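Local coordinates for Glyco_hydro_cc domain-containing protein (Blastomyces gilchristii, PDB 6UB0) that binds laminaribiose and probably hydrolyses the beta-1,3-glucan curdlan from the chain ends, as an exo-acting family 128 glycoside hydrolase, at residues G35-A38 with G39-Y42; N98-A101 with A102-R105; W122-G125 with F126-C130; E159-A162 with L163-Y167; L194-L197 with D198-G202. All coordinates share one frame; numbering follows the deposited sequence.

Contact 1: residues G35-A38 with G39-Y42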
loop_
_atom_site.group_PDB
_atom_site.type_symbol
_atom_site.label_atom_id
_atom_site.label_comp_id
_atom_site.label_asym_id
_atom_site.label_seq_id
_atom_site.Cartn_x
_atom_site.Cartn_y
_atom_site.Cartn_z
ATOM N N GLY A 35 3.725 -16.084 8.664
ATOM C CA GLY A 35 2.654 -16.657 9.509
ATOM C C GLY A 35 1.343 -16.674 8.756
ATOM O O GLY A 35 1.397 -16.613 7.488
ATOM N N TYR A 36 0.222 -16.761 9.487
ATOM C CA TYR A 36 -1.162 -16.843 8.936
ATOM C C TYR A 36 -2.113 -16.063 9.861
ATOM O O TYR A 36 -1.949 -16.004 11.127
ATOM C CB TYR A 36 -1.527 -18.316 8.648
ATOM C CG TYR A 36 -2.987 -18.547 8.340
ATOM C CD1 TYR A 36 -3.884 -18.763 9.371
ATOM C CD2 TYR A 36 -3.483 -18.552 7.042
ATOM C CE1 TYR A 36 -5.231 -18.968 9.132
ATOM C CE2 TYR A 36 -4.833 -18.755 6.779
ATOM C CZ TYR A 36 -5.718 -18.918 7.837
ATOM O OH TYR A 36 -7.066 -19.106 7.669
ATOM N N THR A 37 -3.078 -15.383 9.236
ATOM C CA THR A 37 -4.215 -14.689 9.890
ATOM C C THR A 37 -5.485 -15.092 9.141
ATOM O O THR A 37 -5.493 -14.940 7.908
ATOM C CB THR A 37 -4.131 -13.148 9.889
ATOM O OG1 THR A 37 -2.847 -12.673 10.280
ATOM C CG2 THR A 37 -5.152 -12.558 10.831
ATOM N N ALA A 38 -6.468 -15.660 9.852
ATOM C CA ALA A 38 -7.702 -16.242 9.276
ATOM C C ALA A 38 -8.647 -15.130 8.801
ATOM O O ALA A 38 -8.761 -14.178 9.493
ATOM C CB ALA A 38 -8.372 -17.118 10.323
ATOM N N GLY A 39 -9.276 -15.297 7.632
ATOM C CA GLY A 39 -10.276 -14.372 7.068
ATOM C C GLY A 39 -9.642 -13.097 6.517
ATOM O O GLY A 39 -10.385 -12.179 6.133
ATOM N N ILE A 40 -8.314 -13.014 6.409
ATOM C CA ILE A 40 -7.728 -11.794 5.762
ATOM C C ILE A 40 -6.712 -12.184 4.705
ATOM O O ILE A 40 -5.985 -13.172 4.903
ATOM C CB ILE A 40 -7.194 -10.776 6.767
ATOM C CG1 ILE A 40 -6.336 -11.417 7.837
ATOM C CG2 ILE A 40 -8.314 -9.919 7.377
ATOM C CD1 ILE A 40 -5.855 -10.418 8.823
ATOM N N GLU A 41 -6.791 -11.479 3.576
ATOM C CA GLU A 41 -6.009 -11.750 2.355
ATOM C C GLU A 41 -4.648 -11.121 2.609
ATOM O O GLU A 41 -4.603 -9.924 2.741
ATOM C CB GLU A 41 -6.632 -11.129 1.114
ATOM C CG GLU A 41 -5.800 -11.378 -0.131
ATOM C CD GLU A 41 -6.252 -10.594 -1.344
ATOM O OE1 GLU A 41 -7.477 -10.384 -1.451
ATOM O OE2 GLU A 41 -5.378 -10.216 -2.177
ATOM N N TYR A 42 -3.610 -11.943 2.716
ATOM C CA TYR A 42 -2.213 -11.452 2.672
ATOM C C TYR A 42 -1.884 -11.067 1.225
ATOM O O TYR A 42 -2.243 -11.778 0.233
ATOM C CB TYR A 42 -1.240 -12.517 3.179
ATOM C CG TYR A 42 0.192 -12.151 2.958
ATOM C CD1 TYR A 42 0.751 -11.108 3.680
ATOM C CD2 TYR A 42 0.959 -12.789 1.993
ATOM C CE1 TYR A 42 2.066 -10.746 3.500
ATOM C CE2 TYR A 42 2.282 -12.425 1.808
ATOM C CZ TYR A 42 2.813 -11.374 2.541
ATOM O OH TYR A 42 4.090 -10.967 2.377
#

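Contact 2: residues N98-A101 with A102-R105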
loop_
_atom_site.group_PDB
_atom_site.type_symbol
_atom_site.label_atom_id
_atom_site.label_comp_id
_atom_site.label_asym_id
_atom_site.label_seq_id
_atom_site.Cartn_x
_atom_site.Cartn_y
_atom_site.Cartn_z
ATOM N N ASN A 98 4.515 -8.398 -14.577
ATOM C CA ASN A 98 3.609 -8.659 -15.742
ATOM C C ASN A 98 3.283 -10.143 -15.921
ATOM O O ASN A 98 2.220 -10.463 -16.420
ATOM C CB ASN A 98 4.200 -8.202 -17.080
ATOM C CG ASN A 98 3.829 -6.780 -17.436
ATOM O OD1 ASN A 98 3.517 -5.989 -16.557
ATOM N ND2 ASN A 98 3.874 -6.429 -18.712
ATOM N N PRO A 99 4.257 -11.058 -15.725
ATOM C CA PRO A 99 4.035 -12.504 -15.814
ATOM C C PRO A 99 2.897 -13.115 -14.994
ATOM O O PRO A 99 2.444 -14.122 -15.374
ATOM C CB PRO A 99 5.320 -13.132 -15.247
ATOM C CG PRO A 99 6.284 -11.966 -14.988
ATOM C CD PRO A 99 5.699 -10.760 -15.690
ATOM N N TYR A 100 2.545 -12.517 -13.860
ATOM C CA TYR A 100 1.466 -12.985 -12.954
ATOM C C TYR A 100 0.149 -12.270 -13.242
ATOM O O TYR A 100 -0.769 -12.399 -12.455
ATOM C CB TYR A 100 1.914 -12.793 -11.506
ATOM C CG TYR A 100 3.200 -13.515 -11.256
ATOM C CD1 TYR A 100 3.191 -14.869 -11.025
ATOM C CD2 TYR A 100 4.425 -12.861 -11.364
ATOM C CE1 TYR A 100 4.360 -15.566 -10.828
ATOM C CE2 TYR A 100 5.609 -13.560 -11.232
ATOM C CZ TYR A 100 5.565 -14.917 -10.972
ATOM O OH TYR A 100 6.697 -15.641 -10.798
ATOM N N ALA A 101 0.070 -11.529 -14.336
ATOM C CA ALA A 101 -1.112 -10.713 -14.693
ATOM C C ALA A 101 -2.366 -11.586 -14.792
ATOM O O ALA A 101 -3.440 -11.096 -14.422
ATOM C CB ALA A 101 -0.877 -9.996 -15.991
ATOM N N ALA A 102 -2.228 -12.814 -15.285
ATOM C CA ALA A 102 -3.374 -13.713 -15.552
ATOM C C ALA A 102 -3.927 -14.240 -14.217
ATOM O O ALA A 102 -5.139 -14.468 -14.122
ATOM C CB ALA A 102 -2.964 -14.813 -16.510
ATOM N N ARG A 103 -3.082 -14.326 -13.186
ATOM C CA ARG A 103 -3.412 -15.020 -11.919
ATOM C C ARG A 103 -3.571 -14.034 -10.751
ATOM O O ARG A 103 -4.052 -14.420 -9.703
ATOM C CB ARG A 103 -2.380 -16.130 -11.711
ATOM C CG ARG A 103 -2.660 -17.323 -12.620
ATOM C CD ARG A 103 -1.558 -18.371 -12.789
ATOM N NE ARG A 103 -0.178 -17.886 -12.889
ATOM C CZ ARG A 103 0.840 -18.345 -12.165
ATOM N NH1 ARG A 103 0.637 -19.284 -11.252
ATOM N NH2 ARG A 103 2.048 -17.801 -12.306
ATOM N N ALA A 104 -3.268 -12.761 -10.935
ATOM C CA ALA A 104 -3.318 -11.820 -9.806
ATOM C C ALA A 104 -3.406 -10.398 -10.340
ATOM O O ALA A 104 -2.932 -10.129 -11.504
ATOM C CB ALA A 104 -2.096 -12.050 -8.951
ATOM N N ARG A 105 -4.032 -9.547 -9.532
ATOM C CA ARG A 105 -4.074 -8.103 -9.795
ATOM C C ARG A 105 -2.727 -7.548 -9.303
ATOM O O ARG A 105 -2.178 -8.083 -8.304
ATOM C CB ARG A 105 -5.344 -7.534 -9.178
ATOM C CG ARG A 105 -6.584 -8.296 -9.605
ATOM C CD ARG A 105 -7.811 -7.680 -9.002
ATOM N NE ARG A 105 -7.985 -6.333 -9.499
ATOM C CZ ARG A 105 -7.849 -5.242 -8.756
ATOM N NH1 ARG A 105 -7.519 -5.355 -7.482
ATOM N NH2 ARG A 105 -7.990 -4.046 -9.301
#

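Contact 3: residues W122-G125 with F126-C130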
loop_
_atom_site.group_PDB
_atom_site.type_symbol
_atom_site.label_atom_id
_atom_site.label_comp_id
_atom_site.label_asym_id
_atom_site.label_seq_id
_atom_site.Cartn_x
_atom_site.Cartn_y
_atom_site.Cartn_z
ATOM N N TRP A 122 7.567 10.709 -10.098
ATOM C CA TRP A 122 8.236 9.410 -10.326
ATOM C C TRP A 122 7.211 8.453 -10.926
ATOM O O TRP A 122 7.549 7.719 -11.910
ATOM C CB TRP A 122 8.886 8.878 -9.056
ATOM C CG TRP A 122 9.712 7.654 -9.300
ATOM C CD1 TRP A 122 11.069 7.524 -9.307
ATOM C CD2 TRP A 122 9.193 6.326 -9.458
ATOM N NE1 TRP A 122 11.446 6.229 -9.556
ATOM C CE2 TRP A 122 10.305 5.463 -9.655
ATOM C CE3 TRP A 122 7.904 5.803 -9.527
ATOM C CZ2 TRP A 122 10.144 4.097 -9.861
ATOM C CZ3 TRP A 122 7.754 4.466 -9.785
ATOM C CH2 TRP A 122 8.854 3.623 -9.911
ATOM N N MET A 123 5.990 8.424 -10.380
ATOM C CA MET A 123 4.940 7.536 -10.942
ATOM C C MET A 123 4.762 7.878 -12.427
ATOM O O MET A 123 4.714 6.940 -13.245
ATOM C CB MET A 123 3.589 7.666 -10.231
ATOM C CG MET A 123 2.695 6.466 -10.472
ATOM S SD MET A 123 3.363 4.890 -9.875
ATOM C CE MET A 123 2.792 4.966 -8.160
ATOM N N GLN A 124 4.698 9.156 -12.787
ATOM C CA GLN A 124 4.417 9.486 -14.210
ATOM C C GLN A 124 5.604 9.064 -15.106
ATOM O O GLN A 124 5.374 8.466 -16.189
ATOM C CB GLN A 124 4.033 10.937 -14.386
ATOM C CG GLN A 124 3.485 11.134 -15.788
ATOM C CD GLN A 124 2.935 12.509 -16.000
ATOM O OE1 GLN A 124 1.903 12.878 -15.453
ATOM N NE2 GLN A 124 3.605 13.252 -16.859
ATOM N N GLY A 125 6.830 9.272 -14.622
ATOM C CA GLY A 125 8.084 8.835 -15.275
ATOM C C GLY A 125 8.110 7.332 -15.443
ATOM O O GLY A 125 8.409 6.811 -16.541
ATOM N N PHE A 126 7.781 6.620 -14.386
ATOM C CA PHE A 126 7.559 5.173 -14.464
ATOM C C PHE A 126 6.410 4.842 -15.437
ATOM O O PHE A 126 6.569 3.908 -16.264
ATOM C CB PHE A 126 7.272 4.655 -13.059
ATOM C CG PHE A 126 6.778 3.244 -13.037
ATOM C CD1 PHE A 126 7.675 2.204 -13.148
ATOM C CD2 PHE A 126 5.428 2.958 -12.900
ATOM C CE1 PHE A 126 7.248 0.889 -13.126
ATOM C CE2 PHE A 126 5.001 1.651 -12.862
ATOM C CZ PHE A 126 5.903 0.617 -12.960
ATOM N N LEU A 127 5.270 5.530 -15.352
ATOM C CA LEU A 127 4.135 5.208 -16.249
ATOM C C LEU A 127 4.522 5.535 -17.709
ATOM O O LEU A 127 4.153 4.769 -18.626
ATOM C CB LEU A 127 2.934 6.003 -15.759
ATOM C CG LEU A 127 2.371 5.516 -14.424
ATOM C CD1 LEU A 127 1.161 6.334 -14.017
ATOM C CD2 LEU A 127 2.025 4.051 -14.488
ATOM N N ASP A 128 5.227 6.636 -17.930
ATOM C CA ASP A 128 5.744 6.976 -19.283
ATOM C C ASP A 128 6.644 5.834 -19.737
ATOM O O ASP A 128 6.370 5.266 -20.812
ATOM C CB ASP A 128 6.434 8.334 -19.300
ATOM C CG ASP A 128 5.425 9.462 -19.305
ATOM O OD1 ASP A 128 4.276 9.217 -19.749
ATOM O OD2 ASP A 128 5.793 10.558 -18.879
ATOM N N VAL A 129 7.672 5.521 -18.961
ATOM C CA VAL A 129 8.699 4.519 -19.365
ATOM C C VAL A 129 7.996 3.186 -19.585
ATOM O O VAL A 129 8.433 2.398 -20.442
ATOM C CB VAL A 129 9.870 4.375 -18.374
ATOM C CG1 VAL A 129 10.771 3.230 -18.795
ATOM C CG2 VAL A 129 10.695 5.640 -18.255
ATOM N N CYS A 130 6.940 2.888 -18.835
ATOM C CA CYS A 130 6.264 1.582 -18.997
ATOM C C CYS A 130 5.762 1.408 -20.444
ATOM O O CYS A 130 5.794 0.252 -20.945
ATOM C CB CYS A 130 5.140 1.419 -17.982
ATOM S SG CYS A 130 5.784 0.748 -16.426
#

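Contact 4: residues E159-A162 with L163-Y167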
loop_
_atom_site.group_PDB
_atom_site.type_symbol
_atom_site.label_atom_id
_atom_site.label_comp_id
_atom_site.label_asym_id
_atom_site.label_seq_id
_atom_site.Cartn_x
_atom_site.Cartn_y
_atom_site.Cartn_z
ATOM N N GLU A 159 -4.955 13.294 -6.813
ATOM C CA GLU A 159 -3.919 13.486 -7.862
ATOM C C GLU A 159 -3.388 12.112 -8.287
ATOM O O GLU A 159 -3.160 11.914 -9.509
ATOM C CB GLU A 159 -2.822 14.408 -7.340
ATOM C CG GLU A 159 -2.048 15.124 -8.435
ATOM C CD GLU A 159 -1.501 16.469 -7.989
ATOM O OE1 GLU A 159 -1.107 16.576 -6.799
ATOM O OE2 GLU A 159 -1.499 17.431 -8.823
ATOM N N ALA A 160 -3.230 11.183 -7.331
ATOM C CA ALA A 160 -2.771 9.804 -7.626
ATOM C C ALA A 160 -3.834 9.130 -8.490
ATOM O O ALA A 160 -3.480 8.485 -9.486
ATOM C CB ALA A 160 -2.506 9.050 -6.353
ATOM N N ILE A 161 -5.103 9.292 -8.125
ATOM C CA ILE A 161 -6.257 8.694 -8.857
ATOM C C ILE A 161 -6.310 9.255 -10.292
ATOM O O ILE A 161 -6.484 8.476 -11.230
ATOM C CB ILE A 161 -7.576 8.958 -8.106
ATOM C CG1 ILE A 161 -7.629 8.182 -6.786
ATOM C CG2 ILE A 161 -8.732 8.621 -9.015
ATOM C CD1 ILE A 161 -8.629 8.680 -5.762
ATOM N N ALA A 162 -6.216 10.583 -10.416
ATOM C CA ALA A 162 -6.248 11.297 -11.699
ATOM C C ALA A 162 -5.064 10.764 -12.503
ATOM O O ALA A 162 -5.267 10.324 -13.664
ATOM C CB ALA A 162 -6.180 12.792 -11.452
ATOM N N LEU A 163 -3.890 10.699 -11.881
ATOM C CA LEU A 163 -2.677 10.238 -12.603
ATOM C C LEU A 163 -2.914 8.823 -13.155
ATOM O O LEU A 163 -2.683 8.614 -14.373
ATOM C CB LEU A 163 -1.436 10.295 -11.717
ATOM C CG LEU A 163 -0.174 9.831 -12.441
ATOM C CD1 LEU A 163 0.079 10.689 -13.688
ATOM C CD2 LEU A 163 1.038 9.834 -11.518
ATOM N N GLY A 164 -3.401 7.895 -12.319
ATOM C CA GLY A 164 -3.665 6.486 -12.708
ATOM C C GLY A 164 -4.651 6.368 -13.869
ATOM O O GLY A 164 -4.378 5.596 -14.845
ATOM N N GLN A 165 -5.748 7.123 -13.804
ATOM C CA GLN A 165 -6.828 7.107 -14.829
ATOM C C GLN A 165 -6.280 7.629 -16.164
ATOM O O GLN A 165 -6.552 6.955 -17.179
ATOM C CB GLN A 165 -8.065 7.814 -14.277
ATOM C CG GLN A 165 -8.630 7.019 -13.110
ATOM C CD GLN A 165 -9.824 7.633 -12.431
ATOM O OE1 GLN A 165 -10.299 8.704 -12.812
ATOM N NE2 GLN A 165 -10.324 6.950 -11.408
ATOM N N LYS A 166 -5.464 8.693 -16.165
ATOM C CA LYS A 166 -4.868 9.226 -17.422
ATOM C C LYS A 166 -4.124 8.070 -18.114
ATOM O O LYS A 166 -4.245 7.961 -19.339
ATOM C CB LYS A 166 -4.008 10.477 -17.169
ATOM C CG LYS A 166 -3.318 11.062 -18.401
ATOM C CD LYS A 166 -3.086 12.572 -18.387
ATOM C CE LYS A 166 -2.275 13.057 -17.203
ATOM N NZ LYS A 166 -1.072 12.228 -16.952
ATOM N N TYR A 167 -3.435 7.200 -17.362
ATOM C CA TYR A 167 -2.694 6.021 -17.898
ATOM C C TYR A 167 -3.577 4.749 -17.906
ATOM O O TYR A 167 -3.026 3.663 -18.133
ATOM C CB TYR A 167 -1.347 5.889 -17.164
ATOM C CG TYR A 167 -0.359 6.989 -17.493
ATOM C CD1 TYR A 167 -0.442 8.236 -16.884
ATOM C CD2 TYR A 167 0.653 6.797 -18.435
ATOM C CE1 TYR A 167 0.447 9.252 -17.193
ATOM C CE2 TYR A 167 1.545 7.806 -18.759
ATOM C CZ TYR A 167 1.443 9.037 -18.135
ATOM O OH TYR A 167 2.314 10.033 -18.452
#

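Contact 5: residues L194-L197 with D198-G202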
loop_
_atom_site.group_PDB
_atom_site.type_symbol
_atom_site.label_atom_id
_atom_site.label_comp_id
_atom_site.label_asym_id
_atom_site.label_seq_id
_atom_site.Cartn_x
_atom_site.Cartn_y
_atom_site.Cartn_z
ATOM N N LEU A 194 -10.919 8.310 7.223
ATOM C CA LEU A 194 -11.440 6.919 7.042
ATOM C C LEU A 194 -12.780 6.900 6.289
ATOM O O LEU A 194 -12.968 6.134 5.335
ATOM C CB LEU A 194 -11.520 6.191 8.389
ATOM C CG LEU A 194 -10.190 5.697 8.962
ATOM C CD1 LEU A 194 -10.359 4.869 10.226
ATOM C CD2 LEU A 194 -9.406 4.897 7.917
ATOM N N PRO A 195 -13.766 7.741 6.656
ATOM C CA PRO A 195 -15.015 7.795 5.893
ATOM C C PRO A 195 -14.764 8.207 4.425
ATOM O O PRO A 195 -15.294 7.580 3.522
ATOM C CB PRO A 195 -15.864 8.834 6.639
ATOM C CG PRO A 195 -15.192 9.044 7.986
ATOM C CD PRO A 195 -13.731 8.691 7.777
ATOM N N TRP A 196 -13.906 9.197 4.218
ATOM C CA TRP A 196 -13.574 9.774 2.888
ATOM C C TRP A 196 -12.950 8.687 1.997
ATOM O O TRP A 196 -13.384 8.484 0.802
ATOM C CB TRP A 196 -12.628 10.971 3.092
ATOM C CG TRP A 196 -12.350 11.709 1.825
ATOM C CD1 TRP A 196 -13.161 12.636 1.248
ATOM C CD2 TRP A 196 -11.227 11.540 0.942
ATOM N NE1 TRP A 196 -12.625 13.054 0.060
ATOM C CE2 TRP A 196 -11.432 12.414 -0.146
ATOM C CE3 TRP A 196 -10.071 10.751 0.965
ATOM C CZ2 TRP A 196 -10.527 12.520 -1.196
ATOM C CZ3 TRP A 196 -9.190 10.843 -0.082
ATOM C CH2 TRP A 196 -9.412 11.726 -1.144
ATOM N N LEU A 197 -11.991 7.962 2.576
ATOM C CA LEU A 197 -11.333 6.825 1.872
ATOM C C LEU A 197 -12.407 5.779 1.584
ATOM O O LEU A 197 -12.417 5.236 0.466
ATOM C CB LEU A 197 -10.160 6.297 2.716
ATOM C CG LEU A 197 -8.983 7.265 2.847
ATOM C CD1 LEU A 197 -8.092 6.939 4.036
ATOM C CD2 LEU A 197 -8.161 7.271 1.560
ATOM N N ASP A 198 -13.287 5.493 2.547
ATOM C CA ASP A 198 -14.263 4.366 2.423
ATOM C C ASP A 198 -15.291 4.635 1.286
ATOM O O ASP A 198 -15.720 3.676 0.594
ATOM C CB ASP A 198 -14.934 4.142 3.779
ATOM C CG ASP A 198 -14.070 3.284 4.683
ATOM O OD1 ASP A 198 -13.159 2.588 4.127
ATOM O OD2 ASP A 198 -14.278 3.329 5.912
ATOM N N SER A 199 -15.656 5.887 1.046
ATOM C CA SER A 199 -16.656 6.244 0.000
ATOM C C SER A 199 -15.958 6.691 -1.291
ATOM O O SER A 199 -16.631 6.637 -2.359
ATOM C CB SER A 199 -17.602 7.275 0.518
ATOM O OG SER A 199 -16.855 8.276 1.179
ATOM N N ASN A 200 -14.667 7.065 -1.226
ATOM C CA ASN A 200 -13.907 7.493 -2.432
ATOM C C ASN A 200 -13.645 6.223 -3.250
ATOM O O ASN A 200 -12.761 5.446 -2.898
ATOM C CB ASN A 200 -12.678 8.348 -2.096
ATOM C CG ASN A 200 -11.914 8.745 -3.343
ATOM O OD1 ASN A 200 -12.137 8.164 -4.400
ATOM N ND2 ASN A 200 -11.012 9.715 -3.250
ATOM N N ALA A 201 -14.466 6.004 -4.272
ATOM C CA ALA A 201 -14.405 4.877 -5.233
ATOM C C ALA A 201 -13.094 4.869 -6.039
ATOM O O ALA A 201 -12.842 3.879 -6.753
ATOM C CB ALA A 201 -15.584 4.989 -6.153
ATOM N N GLY A 202 -12.290 5.934 -5.977
ATOM C CA GLY A 202 -10.930 5.940 -6.561
ATOM C C GLY A 202 -9.966 5.125 -5.705
ATOM O O GLY A 202 -8.861 4.773 -6.226
#

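Contact 1: residues G35-A38 with G39-Y42
Gly39 follows directly on Ala38 and takes the chain round a sharp bend, with its own N lying 3.8 Å from Thr37 O. Its positive phi of 74° is a backbone setting that glycine adopts readily, and glycine has no side chain to set against the carbonyl oxygen of Ala38. The methyl CB of Ala38 lies 3.4 Å from Gly39 N, while its direction is away from the segment that follows. Ile40 then brings the chain back beside Thr37, and the CA atoms of Thr37 and Ile40 are 6.2 Å apart. The four residues Thr37 to Ile40 make a type II beta turn, with glycine in the third position, a classic site for it. This turn is open at its ends: Ile40 N and Thr37 O stand 3.7 Å apart and are not bonded to each other. The side chains of Thr37 and Ile40 meet across the open end. The CG1 arm of Ile40 is wedged between its backbone N and carbonyl carbon (chi1 47°), and both CG1 and the terminal CD1 face the threonine methyl CG2, though the exact closeness of the pair is doubtful. Thr37 also touches Ile12 and Leu15, so this apolar patch is shared with neighbouring loops. Glu41 and Tyr42 leave the turn as the short strand 41-42 of the barrel, whose backbone pairs through Glu41 with Ser24 and Ser26. The Glu41 carboxylate is held by Arg205 and Asn69, and the Tyr42 hydroxyl by Asn28.

Contact 2: residues N98-A101 with A102-R105
Tyr100 and Arg103 meet in a local turn contact, three residues apart, within the loop that carries the chain from helix 86-96 to strand 105-111. In this TIM-barrel catalytic core, such loops lead from an outer helix back to the next parallel strand. The turn follows a short 3-10 segment that includes Asn98 and Pro99, and is drawn together by a backbone bond from Arg103 N to Tyr100 O, 3.1 Å long. The donor stands above the carbonyl plane, 59° out of it. Ala104 N also comes to 2.9 Å from Tyr100 O, which therefore faces two amide nitrogens at close range. Beyond the backbone, the arginine reaches back over the turn. Its chain is bent at chi3 (-39°), and this bend returns the guanidinium to the tyrosine ring, which it meets obliquely with the two planes 36° apart. The other guanidinium nitrogen, NH1, forms a salt bridge with Glu60 on helix 52-64, the same helix against which the Tyr100 ring packs through Ala59 and Ile63. The ring is thus buried between this helix and Leu70 of strand 69-71, with the arginine's guanidinium set obliquely against it. Ala104 also touches Leu70, and its CB sits 3.8 Å from Tyr100 O. Where guanidinium and ring meet, Arg103 NH2 lies 3.4 Å from Tyr100 CD1 and 3.5 Å from Tyr100 CE1.

Contact 3: residues W122-G125 with F126-C130
One face of the Trp122 indole is covered by the CB of Phe126, one helical turn further on, with Trp122 CZ3 only 3.3 Å from Phe126 CB. The two rings are nearly parallel, 11° between planes, but slid apart so far that they barely overlap, their centroids 5.2 Å from each other. On the opposite side of the Phe126 plane from the indole lies Cys130 SG, offset toward the rim, and at the ring's edge, near its plane, sits Met123 O. All belong to helix 119-130, the connecting helix of a beta-alpha-beta crossover between strands 105-111 and 138-146 of the barrel. Both aromatic side chains leave the helix with CG anti to the backbone N (chi1 -173° for Trp122), a shared setting that, at a spacing of four residues, brings the rings beside each other. Met123 joins from the side: its sulfur makes an oblique Met-aromatic contact, with SD 4.1 Å from Phe126 CD2, while its CG rests 3.9 Å from Leu127 CD1. The indole NE1 is satisfied by Met84 O, which fixes the ring's rotation, and Cys130 is bound to Cys134 through a disulfide. The aromatic pair thus fills the seam between this helix, helix 86-96 and strand 105-111, where Ala89, Val111 and Pro109 touch it. In the backbone the same two residues are linked by an almost straight bond, Phe126 N to Trp122 O, 2.7 Å long.

Contact 4: residues E159-A162 with L163-Y167
From Glu159 to Lys166 the chain runs as a regular alpha helix, each of four amides bonding to the carbonyl four residues back, as Leu163 N does to Glu159 O at 2.8 Å. This is the end of helix 150-166, which crosses between parallel strands 138-146 and 172-180 in the beta-alpha-beta repeat of the TIM barrel. The side chains that meet along it are Ile161 and Gln165, which lie side by side and point the same way. The branch methyl CG2 of Ile161 does the touching, and it meets the amide end of the glutamine. Gln165 gets there with a chain extended beyond CG, after leaving the backbone beside its own N (chi1 -66°), and this carries its aliphatic part across the Ile161 carbonyl, CG standing 3.2 Å from Ile161 O. On the buried flank, Leu163 has its CB 3.2 Å from Glu159 O, while its branched end turns away from residues 159-162 to pack on Met123 of helix 119-130. Gly164, also buried, is held by a bond from its N to Ala160 O of 2.9 Å. Glu159 is paired with Arg155 one turn back. Helical angles stop at Tyr167, whose N makes a weak bond to Leu163 O. The amide of Gln165 finishes with NE2 3.3 Å from Ile161 CG2, and CD 3.7 Å from the same methyl.

Contact 5: residues L194-L197 with D198-G202
Asn200 presents its amide nitrogen to one face of the Trp196 ring, ND2 standing 3.3 Å from CH2 of Trp196. Amide and indole planes are nearly perpendicular, 88° apart, and ND2 lies toward the ring's rim. With CG anti to the backbone N (chi1 179°), the asparagine side chain runs alongside the indole. Its other amide atom, OD1, is taken by Gly202 N at 2.7 Å, an Asx turn that fixes how the amide is rotated. These groups mark the C-terminal end of helix 183-199, where the chain leaves helical angles at Asn200 and turns toward strand 203-208, completing a beta-alpha-beta unit of the barrel. One residue back along the chain, Ser199 grips Pro195 O twice, from N at 3.0 Å and from OG at 2.9 Å. Asn200 N still bonds to Trp196 O at 2.8 Å. Further out, Lys154 makes a cation-pi contact with Trp196, which also packs on Val157 of helix 150-166. Asp198 bonds to Tyr206 through OD1 and to Arg5 through a salt bridge at OD2, and Leu197 is seated on Phe177 and Val203.

Overall arrangement
Contacts 3, 4 and 5 line up on successive barrel helices and touch in turn. Contacts 3 and 4, with centres about 12 Å apart, are joined by a probable hydrogen bond of 2.5 Å between Asp128 OD1 and Tyr167 OH. Contact 4 meets contact 5, about 16 Å between centres, through Ile161 CD1, which lies 3.6 Å from Asn200 ND2. Contacts 1 and 2 touch none of the others; the nearest atoms of contacts 1 and 2, like those of 2 and 3, are about 7 Å apart. Contact 1 lies across the chain's centre from contacts 3 and 4. None includes a glycan-pocket residue, and the Met123 side chain of contact 3 is about 13 Å from a bound glucose.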